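Local atomic coordinates of aminotransferase class-III (Ochrobactrum anthropi, PDB entry 5GHG), a protein that probably transfers amino groups between amines and carbonyl compounds as a class-III omega-transaminase, with the cofactor bound here in its pyridoxamine phosphate form. Residues Gly182-Phe186 with Val234-Tyr240. The protein carries 1 engineered substitution. Residues are numbered along the deposited sequence; the frame is centred on the assembly and turned at random.
Sequences GCPHF and VVPPKTY
Pro184 lies over one face of the Tyr240 ring in a CH-pi contact. Its CB stands 4.0 Å from the ring centroid, 22° off the normal, and is displaced toward the CE1 side of the rim. The same CB meets Pro237 CD at 3.8 Å. Pro236 CB touches it a little farther off, so three side chains of 234-240 meet at this one CB. Val234 CG1 comes within 3.4 Å of Pro184 O, packs on His185 CB at 3.6 Å and also reaches Cys183 SG. With CG1 anti to the backbone N (chi1 177°), this methyl is turned onto the 182-186 backbone and CG2 is left to lie over one face of the imidazole, offset toward the rim.

Two waters carry the polar link. One donates to Val235 O at 2.8 Å and, at 3.1 Å, to Pro184 O, and accepts from Phe186 N, tying both backbones together. The other joins Gly182 O to Tyr240 OH, 2.7 Å away from the phenol oxygen and in the plane of the ring. Replacing Tyr240 with an alanine would probably leave the Pro184 ring without its aromatic cover and the water on Gly182 O without its phenol partner.

Pro184 is the centre of an inverse gamma turn, and a type II beta turn from Pro237 to Tyr240 leads into the next helix. Outside the two segments, Arg147 hydrogen-bonds to Tyr240 OH. The His185 ring is held at both nitrogens, ND1 by Arg149 and NE2 by Glu373, which should fix its rotation under Val234. This is buried loop-to-loop packing in the domain that carries the cofactor, with the side chain of Val234 about 12 Å from the bound PMP. It joins the link from strand 178-181 into helix 186-189 to the loop between strand 219-224 and helix 240-250, with helix 196-214 packing against Pro184 and Pro237.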
loop_
_atom_site.group_PDB
_atom_site.type_symbol
_atom_site.label_atom_id
_atom_site.label_comp_id
_atom_site.label_asym_id
_atom_site.label_seq_id
_atom_site.Cartn_x
_atom_site.Cartn_y
_atom_site.Cartn_z
ATOM N N GLY B 182 3.836 -23.922 -13.285
ATOM C CA GLY B 182 5.240 -23.808 -13.626
ATOM C C GLY B 182 5.650 -22.447 -14.178
ATOM O O GLY B 182 4.856 -21.681 -14.732
ATOM N N CYS B 183 6.944 -22.159 -14.041
ATOM C CA CYS B 183 7.533 -20.962 -14.648
ATOM C C CYS B 183 7.807 -21.213 -16.136
ATOM O O CYS B 183 8.498 -22.177 -16.467
ATOM C CB CYS B 183 8.836 -20.592 -13.956
ATOM S SG CYS B 183 9.645 -19.182 -14.745
ATOM N N PRO B 184 7.320 -20.335 -17.056
ATOM C CA PRO B 184 7.553 -20.545 -18.495
ATOM C C PRO B 184 8.909 -20.046 -18.968
ATOM O O PRO B 184 9.010 -19.211 -19.864
ATOM C CB PRO B 184 6.379 -19.789 -19.140
ATOM C CG PRO B 184 6.056 -18.711 -18.181
ATOM C CD PRO B 184 6.409 -19.200 -16.802
ATOM N N HIS B 185 9.982 -20.561 -18.360
ATOM C CA HIS B 185 11.347 -20.151 -18.703
ATOM C C HIS B 185 12.054 -21.308 -19.404
ATOM O O HIS B 185 12.582 -22.207 -18.751
ATOM C CB HIS B 185 12.141 -19.721 -17.471
ATOM C CG HIS B 185 13.462 -19.085 -17.815
ATOM N ND1 HIS B 185 14.443 -18.861 -16.883
ATOM C CD2 HIS B 185 13.958 -18.642 -18.995
ATOM C CE1 HIS B 185 15.480 -18.292 -17.464
ATOM N NE2 HIS B 185 15.213 -18.147 -18.744
ATOM N N PHE B 186 12.075 -21.265 -20.734
ATOM C CA PHE B 186 12.558 -22.402 -21.518
ATOM C C PHE B 186 14.018 -22.728 -21.191
ATOM O O PHE B 186 14.386 -23.898 -21.024
ATOM C CB PHE B 186 12.367 -22.106 -23.003
ATOM C CG PHE B 186 12.819 -23.209 -23.914
ATOM C CD1 PHE B 186 12.310 -24.488 -23.788
ATOM C CD2 PHE B 186 13.733 -22.943 -24.932
ATOM C CE1 PHE B 186 12.717 -25.509 -24.645
ATOM C CE2 PHE B 186 14.144 -23.963 -25.802
ATOM C CZ PHE B 186 13.631 -25.250 -25.645
ATOM N N VAL B 234 11.459 -13.004 -17.632
ATOM C CA VAL B 234 11.189 -14.283 -18.290
ATOM C C VAL B 234 10.179 -14.058 -19.402
ATOM O O VAL B 234 9.030 -13.706 -19.151
ATOM C CB VAL B 234 10.697 -15.348 -17.298
ATOM C CG1 VAL B 234 10.351 -16.629 -18.047
ATOM C CG2 VAL B 234 11.759 -15.637 -16.233
ATOM N N VAL B 235 10.614 -14.236 -20.640
ATOM C CA VAL B 235 9.740 -14.139 -21.809
ATOM C C VAL B 235 9.187 -15.538 -22.043
ATOM O O VAL B 235 9.960 -16.502 -22.113
ATOM C CB VAL B 235 10.494 -13.606 -23.039
ATOM C CG1 VAL B 235 9.564 -13.479 -24.229
ATOM C CG2 VAL B 235 11.173 -12.265 -22.715
ATOM N N PRO B 236 7.870 -15.699 -22.145
ATOM C CA PRO B 236 7.303 -17.044 -22.288
ATOM C C PRO B 236 7.601 -17.576 -23.679
ATOM O O PRO B 236 7.852 -16.806 -24.607
ATOM C CB PRO B 236 5.801 -16.820 -22.083
ATOM C CG PRO B 236 5.571 -15.398 -22.557
ATOM C CD PRO B 236 6.840 -14.642 -22.171
ATOM N N PRO B 237 7.591 -18.899 -23.849
ATOM C CA PRO B 237 7.868 -19.453 -25.173
ATOM C C PRO B 237 6.751 -19.113 -26.144
ATOM O O PRO B 237 5.625 -18.778 -25.760
ATOM C CB PRO B 237 7.969 -20.962 -24.904
ATOM C CG PRO B 237 7.163 -21.178 -23.686
ATOM C CD PRO B 237 7.298 -19.944 -22.862
ATOM N N LYS B 238 7.072 -19.158 -27.431
ATOM C CA LYS B 238 6.038 -18.912 -28.410
ATOM C C LYS B 238 4.945 -19.976 -28.289
ATOM O O LYS B 238 5.228 -21.155 -28.014
ATOM C CB LYS B 238 6.616 -18.872 -29.831
ATOM C CG LYS B 238 7.511 -20.015 -30.209
ATOM C CD LYS B 238 7.954 -19.858 -31.675
ATOM C CE LYS B 238 8.719 -21.088 -32.203
ATOM N NZ LYS B 238 10.065 -21.223 -31.577
ATOM N N THR B 239 3.697 -19.534 -28.456
ATOM C CA THR B 239 2.460 -20.293 -28.353
ATOM C C THR B 239 2.000 -20.488 -26.914
ATOM O O THR B 239 0.890 -20.986 -26.697
ATOM C CB THR B 239 2.508 -21.680 -29.051
ATOM O OG1 THR B 239 3.312 -22.601 -28.302
ATOM C CG2 THR B 239 3.043 -21.543 -30.481
ATOM N N TYR B 240 2.796 -20.089 -25.919
ATOM C CA TYR B 240 2.395 -20.284 -24.528
ATOM C C TYR B 240 1.049 -19.629 -24.230
ATOM O O TYR B 240 0.121 -20.279 -23.726
ATOM C CB TYR B 240 3.463 -19.709 -23.594
ATOM C CG TYR B 240 3.063 -19.682 -22.133
ATOM C CD1 TYR B 240 3.226 -20.809 -21.330
ATOM C CD2 TYR B 240 2.548 -18.526 -21.553
ATOM C CE1 TYR B 240 2.910 -20.786 -19.997
ATOM C CE2 TYR B 240 2.229 -18.484 -20.189
ATOM C CZ TYR B 240 2.406 -19.614 -19.420
ATOM O OH TYR B 240 2.089 -19.629 -18.075
HETATM O O HOH W 1 2.834 -21.746 -16.602
HETATM O O HOH W 2 10.799 -19.159 -22.345
#